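PDB 4L9P: CaaX farnesyltransferase beta subunit Ram1 from Aspergillus fumigatus, which pairs with an alpha subunit as a zinc-dependent protein farnesyltransferase and probably binds the peptide whose CaaX cysteine receives the farnesyl group. Local coordinates for residues E249-A254 with G312-C317; S198-S203 with Y255-V260; A123-D128 with C413-L418. All coordinates share one frame; numbering follows the deposited sequence.

Interaction 1 of 3, residues E249-A254 with G312-C317. With FII ([(3,7,11-trimethyl-dodeca-2,6,10-trienyloxycarbamoyl)-methyl]-phosphonic acid), chain Q.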
loop_
_atom_site.group_PDB
_atom_site.type_symbol
_atom_site.label_atom_id
_atom_site.label_comp_id
_atom_site.label_asym_id
_atom_site.label_seq_id
_atom_site.Cartn_x
_atom_site.Cartn_y
_atom_site.Cartn_z
ATOM N N GLU B 249 -13.961 -2.780 -0.631
ATOM C CA GLU B 249 -13.243 -3.743 0.224
ATOM C C GLU B 249 -11.850 -3.966 -0.324
ATOM O O GLU B 249 -11.681 -4.477 -1.418
ATOM C CB GLU B 249 -14.004 -5.059 0.245
ATOM C CG GLU B 249 -13.309 -6.077 1.189
ATOM C CD GLU B 249 -13.983 -7.393 1.307
ATOM O OE1 GLU B 249 -15.036 -7.658 0.668
ATOM O OE2 GLU B 249 -13.434 -8.245 2.060
ATOM N N ASP B 250 -10.866 -3.669 0.534
ATOM C CA ASP B 250 -9.457 -3.908 0.158
ATOM C C ASP B 250 -8.659 -3.944 1.427
ATOM O O ASP B 250 -9.191 -3.723 2.517
ATOM C CB ASP B 250 -8.950 -2.874 -0.887
ATOM C CG ASP B 250 -8.948 -1.463 -0.375
ATOM O OD1 ASP B 250 -8.497 -1.253 0.763
ATOM O OD2 ASP B 250 -9.401 -0.545 -1.126
ATOM N N VAL B 251 -7.384 -4.292 1.273
ATOM C CA VAL B 251 -6.586 -4.547 2.467
ATOM C C VAL B 251 -6.324 -3.281 3.303
ATOM O O VAL B 251 -6.020 -3.444 4.485
ATOM C CB VAL B 251 -5.264 -5.228 2.124
ATOM C CG1 VAL B 251 -5.498 -6.646 1.461
ATOM C CG2 VAL B 251 -4.411 -4.303 1.320
ATOM N N ARG B 252 -6.495 -2.060 2.775
ATOM C CA ARG B 252 -6.543 -0.863 3.646
ATOM C C ARG B 252 -7.601 -0.978 4.666
ATOM O O ARG B 252 -7.406 -0.583 5.829
ATOM C CB ARG B 252 -6.966 0.428 2.910
ATOM C CG ARG B 252 -5.998 0.777 1.931
ATOM C CD ARG B 252 -6.621 2.046 1.149
ATOM N NE ARG B 252 -7.850 1.676 0.464
ATOM C CZ ARG B 252 -8.930 2.481 0.329
ATOM N NH1 ARG B 252 -8.950 3.733 0.767
ATOM N NH2 ARG B 252 -9.941 2.009 -0.262
ATOM N N GLY B 253 -8.764 -1.456 4.282
ATOM C CA GLY B 253 -9.869 -1.623 5.208
ATOM C C GLY B 253 -9.479 -2.536 6.330
ATOM O O GLY B 253 -9.684 -2.184 7.502
ATOM N N ALA B 254 -8.878 -3.692 5.994
ATOM C CA ALA B 254 -8.497 -4.629 7.014
ATOM C C ALA B 254 -7.443 -4.026 7.970
ATOM O O ALA B 254 -7.561 -4.131 9.189
ATOM C CB ALA B 254 -7.944 -5.889 6.391
ATOM N N GLY B 312 3.420 -2.464 -3.157
ATOM C CA GLY B 312 4.051 -2.281 -1.833
ATOM C C GLY B 312 3.101 -1.675 -0.813
ATOM O O GLY B 312 3.217 -2.033 0.379
ATOM N N ALA B 313 2.207 -0.754 -1.178
ATOM C CA ALA B 313 1.354 -0.185 -0.163
ATOM C C ALA B 313 0.437 -1.249 0.433
ATOM O O ALA B 313 0.191 -1.267 1.649
ATOM C CB ALA B 313 0.525 0.899 -0.767
ATOM N N TYR B 314 -0.063 -2.130 -0.425
ATOM C CA TYR B 314 -0.983 -3.169 0.060
ATOM C C TYR B 314 -0.210 -4.303 0.718
ATOM O O TYR B 314 -0.731 -4.944 1.655
ATOM C CB TYR B 314 -1.820 -3.672 -1.101
ATOM C CG TYR B 314 -2.733 -2.583 -1.650
ATOM C CD1 TYR B 314 -3.588 -1.876 -0.787
ATOM C CD2 TYR B 314 -2.893 -2.358 -3.026
ATOM C CE1 TYR B 314 -4.523 -0.942 -1.286
ATOM C CE2 TYR B 314 -3.813 -1.425 -3.505
ATOM C CZ TYR B 314 -4.615 -0.729 -2.664
ATOM O OH TYR B 314 -5.548 0.139 -3.193
ATOM N N ALA B 315 1.042 -4.552 0.314
ATOM C CA ALA B 315 1.883 -5.524 1.069
ATOM C C ALA B 315 2.088 -5.048 2.496
ATOM O O ALA B 315 2.000 -5.864 3.446
ATOM C CB ALA B 315 3.212 -5.711 0.369
ATOM N N PHE B 316 2.368 -3.741 2.665
ATOM C CA PHE B 316 2.502 -3.250 4.026
ATOM C C PHE B 316 1.212 -3.509 4.819
ATOM O O PHE B 316 1.227 -4.020 5.976
ATOM C CB PHE B 316 2.836 -1.754 4.105
ATOM C CG PHE B 316 2.843 -1.250 5.534
ATOM C CD1 PHE B 316 3.935 -1.544 6.369
ATOM C CD2 PHE B 316 1.713 -0.616 6.061
ATOM C CE1 PHE B 316 3.920 -1.192 7.710
ATOM C CE2 PHE B 316 1.697 -0.215 7.425
ATOM C CZ PHE B 316 2.802 -0.529 8.260
ATOM N N CYS B 317 0.082 -3.077 4.257
ATOM C CA CYS B 317 -1.175 -3.258 5.017
ATOM C C CYS B 317 -1.408 -4.722 5.412
ATOM O O CYS B 317 -1.824 -5.015 6.538
ATOM C CB CYS B 317 -2.358 -2.809 4.126
ATOM S SG CYS B 317 -2.447 -1.004 3.887
HETATM C C1 FII Q . -3.130 2.720 5.406
HETATM C C2 FII Q . -3.343 3.123 3.971
HETATM C C6 FII Q . -4.558 3.908 3.707
HETATM C C10 FII Q . -2.588 2.400 2.932
HETATM C C11 FII Q . -2.767 2.636 1.432
HETATM C C12 FII Q . -1.609 3.568 0.970
HETATM C C15 FII Q . -1.288 3.599 -0.521
HETATM C C18 FII Q . -0.166 4.497 -1.026
HETATM C C22 FII Q . -2.372 3.100 -1.423
HETATM C C23 FII Q . -1.916 2.782 -2.838
HETATM C C24 FII Q . -3.061 2.543 -3.747
HETATM C C27 FII Q . -2.637 2.680 -5.175
HETATM C C30 FII Q . -2.143 1.399 -5.823
HETATM C C34 FII Q . -3.337 3.746 -5.929
HETATM C C35 FII Q . -3.260 3.863 -7.437
HETATM O O36 FII Q . -2.572 5.040 -7.821
HETATM N N42 FII Q . -1.311 5.188 -7.309
HETATM C C43 FII Q . -0.315 4.850 -8.237
HETATM O O44 FII Q . -0.523 4.415 -9.380
HETATM C C45 FII Q . 1.091 5.093 -7.708
HETATM P P46 FII Q . 2.363 3.887 -8.354
HETATM O O49 FII Q . 1.758 2.541 -8.208
HETATM O O50 FII Q . 2.718 4.293 -9.751
HETATM O O51 FII Q . 3.536 4.118 -7.378
#
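Val251 presses a single methyl, CG2, to within 3.3 Å of Tyr314 CD1, unusually tight for two apolar carbons. This methyl lies between the backbone N and the carbonyl carbon of Val251, the crowded position, while CG1 is anti to the carbonyl carbon (chi1 -62°). The branched, compact valine thus sits between the two helices, its CG2 also lying 3.8 Å from Cys317 CB. Arg252 supplies aliphatic bulk on another side of the tyrosine: Arg252 CG sits at the ring edge, in plane, 3.9 Å from Tyr314 CE1. Beyond CG the arginine chain bends at chi3, and its guanidinium grips Asp250 side-on. Arg252 NH2 reaches Asp250 OD2 at 2.7 Å, nearly in the guanidinium plane and on the syn lone pair, while NE bonds Asp250 OD1. Asp250 suits this place doubly, since its OD1 also accepts a weak N-cap bond from Arg252 N at the start of the helix. NH2 has a second charged partner in Glu248, and NH1 bonds the backbone of the bound peptide. The same contact forms a wall of the isoprenoid pocket: Cys317 SG lies 3.5 Å from FII C10, small Ala313 lets its CB come to 3.3 Å from FII C15, and Arg252 CG packs on FII C11. Tyr314 OH approaches FII C24 but hydrogen-bonds to Tyr123 of the alpha subunit, bringing the subunit interface to the pocket. Within the alpha-alpha toroid the contact joins helices 251-263 and 312-323 where they line the central cavity, with helix 288-293 packed behind Val251.

Interaction 2 of 3, residues S198-S203 with Y255-V260; sequences SHVASS and YCAMVV. With FII ([(3,7,11-trimethyl-dodeca-2,6,10-trienyloxycarbamoyl)-methyl]-phosphonic acid), chain Q.
Val200 lays its CG2 methyl over Cys256 CB at 3.7 Å, and its carbonyl O comes about as near the same carbon. Its other methyl, CG1, points to Ala257 CB, a looser touch at 4.4 Å. Small residues on helix 251-263 let the start of helix 200-213 come this close, with 5.8 Å between Val200 CA and Cys256 CA. The thiol of Cys256, anti to its carbonyl carbon (chi1 -68°), lies against Ala201 CA and reaches FII C1 at 3.8 Å. In this alpha-alpha toroid both helices border the central cavity, and C1 is a methyl at the far end of the farnesyl chain from the phosphonate. Tyr255 brings CD2 to 3.8 Å from FII C1, which sits at the edge of the ring, near its plane. His199 caps helix 200-213: its ND1 accepts from Ala201 N at 2.9 Å, with that nitrogen close to the ring plane, and the imidazole also meets the ring of Tyr88 of the alpha subunit edge-to-face. One turn further along, Val260 CG2 rests on the backbone of Ser203, 3.9 Å from its C atom, and Ser203 OG is hydrogen-bonded to Ile190 N.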
loop_
_atom_site.group_PDB
_atom_site.type_symbol
_atom_site.label_atom_id
_atom_site.label_comp_id
_atom_site.label_asym_id
_atom_site.label_seq_id
_atom_site.Cartn_x
_atom_site.Cartn_y
_atom_site.Cartn_z
ATOM N N SER B 198 -18.545 7.750 8.592
ATOM C CA SER B 198 -17.283 7.224 9.134
ATOM C C SER B 198 -16.552 6.413 8.103
ATOM O O SER B 198 -17.139 5.754 7.238
ATOM C CB SER B 198 -17.599 6.359 10.365
ATOM O OG SER B 198 -18.150 7.235 11.336
ATOM N N HIS B 199 -15.209 6.483 8.170
ATOM C CA HIS B 199 -14.372 5.763 7.193
ATOM C C HIS B 199 -13.207 5.230 7.991
ATOM O O HIS B 199 -12.656 5.930 8.891
ATOM C CB HIS B 199 -13.903 6.797 6.134
ATOM C CG HIS B 199 -13.185 6.205 4.940
ATOM N ND1 HIS B 199 -11.923 5.615 5.008
ATOM C CD2 HIS B 199 -13.574 6.120 3.635
ATOM C CE1 HIS B 199 -11.554 5.246 3.789
ATOM N NE2 HIS B 199 -12.534 5.553 2.933
ATOM N N VAL B 200 -12.766 4.020 7.680
ATOM C CA VAL B 200 -11.677 3.451 8.474
ATOM C C VAL B 200 -10.358 4.233 8.346
ATOM O O VAL B 200 -9.565 4.223 9.301
ATOM C CB VAL B 200 -11.363 1.978 8.108
ATOM C CG1 VAL B 200 -12.538 1.161 8.328
ATOM C CG2 VAL B 200 -10.826 1.813 6.680
ATOM N N ALA B 201 -10.108 4.883 7.201
ATOM C CA ALA B 201 -8.834 5.620 7.075
ATOM C C ALA B 201 -8.820 6.881 7.926
ATOM O O ALA B 201 -7.816 7.223 8.550
ATOM C CB ALA B 201 -8.545 5.935 5.596
ATOM N N SER B 202 -9.935 7.609 7.935
ATOM C CA SER B 202 -9.999 8.781 8.800
ATOM C C SER B 202 -10.038 8.367 10.264
ATOM O O SER B 202 -9.540 9.098 11.122
ATOM C CB SER B 202 -11.221 9.679 8.469
ATOM O OG SER B 202 -12.336 8.927 8.071
ATOM N N SER B 203 -10.631 7.214 10.586
ATOM C CA SER B 203 -10.613 6.754 11.968
ATOM C C SER B 203 -9.210 6.333 12.390
ATOM O O SER B 203 -8.790 6.657 13.517
ATOM C CB SER B 203 -11.594 5.568 12.063
ATOM O OG SER B 203 -12.945 6.010 11.950
ATOM N N TYR B 255 -6.349 -3.475 7.406
ATOM C CA TYR B 255 -5.281 -2.955 8.250
ATOM C C TYR B 255 -5.766 -1.781 9.105
ATOM O O TYR B 255 -5.525 -1.734 10.345
ATOM C CB TYR B 255 -4.132 -2.485 7.336
ATOM C CG TYR B 255 -3.115 -1.650 8.046
ATOM C CD1 TYR B 255 -2.225 -2.200 8.982
ATOM C CD2 TYR B 255 -3.046 -0.288 7.776
ATOM C CE1 TYR B 255 -1.327 -1.381 9.659
ATOM C CE2 TYR B 255 -2.157 0.529 8.424
ATOM C CZ TYR B 255 -1.296 -0.012 9.383
ATOM O OH TYR B 255 -0.431 0.840 10.054
ATOM N N CYS B 256 -6.468 -0.803 8.508
ATOM C CA CYS B 256 -6.905 0.339 9.309
ATOM C C CYS B 256 -7.924 -0.064 10.382
ATOM O O CYS B 256 -7.826 0.425 11.518
ATOM C CB CYS B 256 -7.539 1.403 8.421
ATOM S SG CYS B 256 -6.367 2.236 7.286
ATOM N N ALA B 257 -8.868 -0.958 10.036
ATOM C CA ALA B 257 -9.835 -1.389 11.032
ATOM C C ALA B 257 -9.135 -2.095 12.183
ATOM O O ALA B 257 -9.481 -1.885 13.369
ATOM C CB ALA B 257 -10.868 -2.333 10.391
ATOM N N MET B 258 -8.187 -2.978 11.861
ATOM C CA MET B 258 -7.553 -3.743 12.942
ATOM C C MET B 258 -6.593 -2.936 13.791
ATOM O O MET B 258 -6.461 -3.222 14.987
ATOM C CB MET B 258 -6.892 -4.993 12.396
ATOM C CG MET B 258 -7.939 -5.999 11.885
ATOM S SD MET B 258 -9.330 -6.421 13.079
ATOM C CE MET B 258 -8.438 -6.898 14.529
ATOM N N VAL B 259 -5.972 -1.916 13.229
ATOM C CA VAL B 259 -5.160 -1.014 14.065
ATOM C C VAL B 259 -6.060 -0.247 14.999
ATOM O O VAL B 259 -5.721 -0.106 16.192
ATOM C CB VAL B 259 -4.365 -0.045 13.175
ATOM C CG1 VAL B 259 -3.875 1.154 14.003
ATOM C CG2 VAL B 259 -3.184 -0.792 12.556
ATOM N N VAL B 260 -7.184 0.304 14.518
ATOM C CA VAL B 260 -8.121 0.984 15.441
ATOM C C VAL B 260 -8.613 0.017 16.529
ATOM O O VAL B 260 -8.653 0.365 17.723
ATOM C CB VAL B 260 -9.296 1.536 14.684
ATOM C CG1 VAL B 260 -10.439 2.050 15.610
ATOM C CG2 VAL B 260 -8.796 2.700 13.758
HETATM C C1 FII Q . -3.130 2.720 5.406
HETATM C C2 FII Q . -3.343 3.123 3.971
HETATM C C6 FII Q . -4.558 3.908 3.707
HETATM C C10 FII Q . -2.588 2.400 2.932
HETATM C C11 FII Q . -2.767 2.636 1.432
HETATM C C12 FII Q . -1.609 3.568 0.970
HETATM C C15 FII Q . -1.288 3.599 -0.521
HETATM C C18 FII Q . -0.166 4.497 -1.026
HETATM C C22 FII Q . -2.372 3.100 -1.423
HETATM C C23 FII Q . -1.916 2.782 -2.838
HETATM C C24 FII Q . -3.061 2.543 -3.747
HETATM C C27 FII Q . -2.637 2.680 -5.175
HETATM C C30 FII Q . -2.143 1.399 -5.823
HETATM C C34 FII Q . -3.337 3.746 -5.929
HETATM C C35 FII Q . -3.260 3.863 -7.437
HETATM O O36 FII Q . -2.572 5.040 -7.821
HETATM N N42 FII Q . -1.311 5.188 -7.309
HETATM C C43 FII Q . -0.315 4.850 -8.237
HETATM O O44 FII Q . -0.523 4.415 -9.380
HETATM C C45 FII Q . 1.091 5.093 -7.708
HETATM P P46 FII Q . 2.363 3.887 -8.354
HETATM O O49 FII Q . 1.758 2.541 -8.208
HETATM O O50 FII Q . 2.718 4.293 -9.751
HETATM O O51 FII Q . 3.536 4.118 -7.378
#

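Interaction 3 of 3, residues A123-D128 with C413-L418; sequences ALQRKD and CCQCKL
Gln415 makes this a polar contact between two loops on the surface of the alpha-alpha toroid, joining the entry to helix 126-135 to the connection that follows helix 403-413. Its side-chain amide pairs with backbone groups of residues 123-125 as another peptide unit would, giving on one side and taking on the other. Gln415 NE2 donates to Ala123 O at 3.0 Å along an almost straight line (172°). Gln415 OE1 accepts from Gln125 N at 2.9 Å, the donor nitrogen lying in the plane of the side-chain carbonyl and on a lone pair. Glutamine suits the place because its chain, extended beyond CG (chi2 -166°), carries donor and acceptor together across to the other loop. Both ends have further partners: His129 NE2 also bonds Gln415 OE1, and Leu411 O also accepts from Gln415 NE2. The receiving backbone is shaped by an inverse gamma turn centred on Gln125, which is the N-cap residue of the helix as well. Leu124 CD1 packs against the amide oxygen, 3.7 Å from Gln415 OE1. Further along, water takes over the joining. One molecule donates both to Asp128 OD2 and to Cys416 O, and another links Asp128 O with Leu418 O at 2.7 Å from the latter. Asp128 OD2 forms a salt bridge with Lys113, which would favour the charged carboxylate. Ala123 O takes a second bond, from Gln125 NE2 at 3.2 Å, a nitrogen that also bonds Gly114 O, and the two amide nitrogens reach Ala123 O from opposite faces of its carbonyl plane.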
loop_
_atom_site.group_PDB
_atom_site.type_symbol
_atom_site.label_atom_id
_atom_site.label_comp_id
_atom_site.label_asym_id
_atom_site.label_seq_id
_atom_site.Cartn_x
_atom_site.Cartn_y
_atom_site.Cartn_z
ATOM N N ALA B 123 22.836 16.769 4.758
ATOM C CA ALA B 123 22.107 16.638 6.007
ATOM C C ALA B 123 20.602 16.636 5.802
ATOM O O ALA B 123 20.068 17.292 4.884
ATOM C CB ALA B 123 22.442 17.880 6.901
ATOM N N LEU B 124 19.923 16.007 6.725
ATOM C CA LEU B 124 18.473 16.198 6.849
ATOM C C LEU B 124 18.248 17.660 7.268
ATOM O O LEU B 124 18.786 18.124 8.305
ATOM C CB LEU B 124 17.922 15.227 7.886
ATOM C CG LEU B 124 16.394 15.314 8.086
ATOM C CD1 LEU B 124 15.598 14.932 6.821
ATOM C CD2 LEU B 124 15.928 14.504 9.303
ATOM N N GLN B 125 17.422 18.365 6.513
ATOM C CA GLN B 125 17.173 19.816 6.718
ATOM C C GLN B 125 16.073 19.994 7.773
ATOM O O GLN B 125 14.933 20.356 7.471
ATOM C CB GLN B 125 16.877 20.531 5.373
ATOM C CG GLN B 125 18.082 20.425 4.392
ATOM C CD GLN B 125 19.361 21.104 4.890
ATOM O OE1 GLN B 125 19.313 22.232 5.448
ATOM N NE2 GLN B 125 20.518 20.422 4.708
ATOM N N ARG B 126 16.428 19.657 9.035
ATOM C CA ARG B 126 15.429 19.543 10.095
ATOM C C ARG B 126 14.622 20.815 10.298
ATOM O O ARG B 126 13.391 20.761 10.360
ATOM C CB ARG B 126 16.078 19.156 11.446
ATOM C CG ARG B 126 16.985 17.924 11.343
ATOM C CD ARG B 126 17.712 17.425 12.701
ATOM N NE ARG B 126 16.732 16.884 13.605
ATOM C CZ ARG B 126 16.656 15.640 13.975
ATOM N NH1 ARG B 126 17.587 14.753 13.650
ATOM N NH2 ARG B 126 15.636 15.324 14.720
ATOM N N LYS B 127 15.291 21.958 10.370
ATOM C CA LYS B 127 14.532 23.174 10.614
ATOM C C LYS B 127 13.564 23.492 9.448
ATOM O O LYS B 127 12.416 23.886 9.658
ATOM C CB LYS B 127 15.523 24.344 10.874
ATOM C CG LYS B 127 14.876 25.691 10.814
ATOM C CD LYS B 127 15.907 26.806 11.117
ATOM C CE LYS B 127 15.293 28.192 10.963
ATOM N NZ LYS B 127 16.356 29.149 11.412
ATOM N N ASP B 128 14.020 23.271 8.218
ATOM C CA ASP B 128 13.152 23.515 7.073
ATOM C C ASP B 128 11.926 22.596 7.133
ATOM O O ASP B 128 10.780 23.030 6.842
ATOM C CB ASP B 128 13.856 23.223 5.746
ATOM C CG ASP B 128 14.979 24.214 5.422
ATOM O OD1 ASP B 128 14.970 25.343 5.967
ATOM O OD2 ASP B 128 15.846 23.849 4.578
ATOM N N CYS B 413 17.723 13.033 -2.735
ATOM C CA CYS B 413 16.781 13.248 -3.830
ATOM C C CYS B 413 15.417 13.736 -3.402
ATOM O O CYS B 413 14.692 14.324 -4.240
ATOM C CB CYS B 413 16.562 11.973 -4.653
ATOM S SG CYS B 413 18.062 11.391 -5.473
ATOM N N CYS B 414 15.005 13.506 -2.145
ATOM C CA CYS B 414 13.590 13.787 -1.787
ATOM C C CYS B 414 13.432 15.011 -0.913
ATOM O O CYS B 414 12.311 15.307 -0.496
ATOM C CB CYS B 414 12.965 12.591 -1.067
ATOM S SG CYS B 414 12.765 11.156 -2.172
ATOM N N GLN B 415 14.507 15.751 -0.622
ATOM C CA GLN B 415 14.330 16.973 0.150
ATOM C C GLN B 415 14.116 18.202 -0.722
ATOM O O GLN B 415 14.881 18.458 -1.661
ATOM C CB GLN B 415 15.567 17.247 1.021
ATOM C CG GLN B 415 15.869 16.087 1.994
ATOM C CD GLN B 415 16.869 16.566 3.055
ATOM O OE1 GLN B 415 16.444 17.169 4.053
ATOM N NE2 GLN B 415 18.127 16.274 2.840
ATOM N N CYS B 416 13.089 18.980 -0.410
ATOM C CA CYS B 416 12.826 20.230 -1.139
ATOM C C CYS B 416 13.495 21.392 -0.442
ATOM O O CYS B 416 13.360 21.575 0.766
ATOM C CB CYS B 416 11.328 20.486 -1.212
ATOM S SG CYS B 416 10.534 19.103 -1.968
ATOM N N LYS B 417 14.179 22.219 -1.218
ATOM C CA LYS B 417 15.011 23.254 -0.638
ATOM C C LYS B 417 14.232 24.196 0.278
ATOM O O LYS B 417 14.817 24.770 1.202
ATOM C CB LYS B 417 15.709 24.017 -1.749
ATOM C CG LYS B 417 14.823 24.843 -2.628
ATOM C CD LYS B 417 15.626 25.573 -3.724
ATOM C CE LYS B 417 14.705 26.309 -4.720
ATOM N NZ LYS B 417 15.494 26.800 -5.945
ATOM N N LEU B 418 12.932 24.378 0.024
ATOM C CA LEU B 418 12.098 25.257 0.835
ATOM C C LEU B 418 11.437 24.545 2.024
ATOM O O LEU B 418 10.681 25.143 2.794
ATOM C CB LEU B 418 11.022 25.901 -0.069
ATOM C CG LEU B 418 11.628 26.728 -1.197
ATOM C CD1 LEU B 418 10.516 27.265 -2.082
ATOM C CD2 LEU B 418 12.455 27.834 -0.579
HETATM O O HOH W 1 15.530 21.629 2.753
HETATM O O HOH W 2 10.219 25.385 5.406
#

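From the N terminus, residues 123-128 come first and are met only by residues 413-418, closing interaction 3, a loop with 284 residues between its segments that encloses both other contacts. Inside it the order is 198-203, 249-254, 255-260, 312-317, so interactions 1 and 2 cross. They share helix 251-263, which faces helix 312-323 in one and helix 200-213 in the other; this ties three helices in a row, of which 251-263 and 312-323 touch the isoprenoid here. Their centres are about 11 Å apart and they touch, Gly253 CA meeting Val200 CG2. Interaction 3 joins early and late parts of the toroid on the opposite side of the chain's centre, its centre about 30 Å from that of interaction 1.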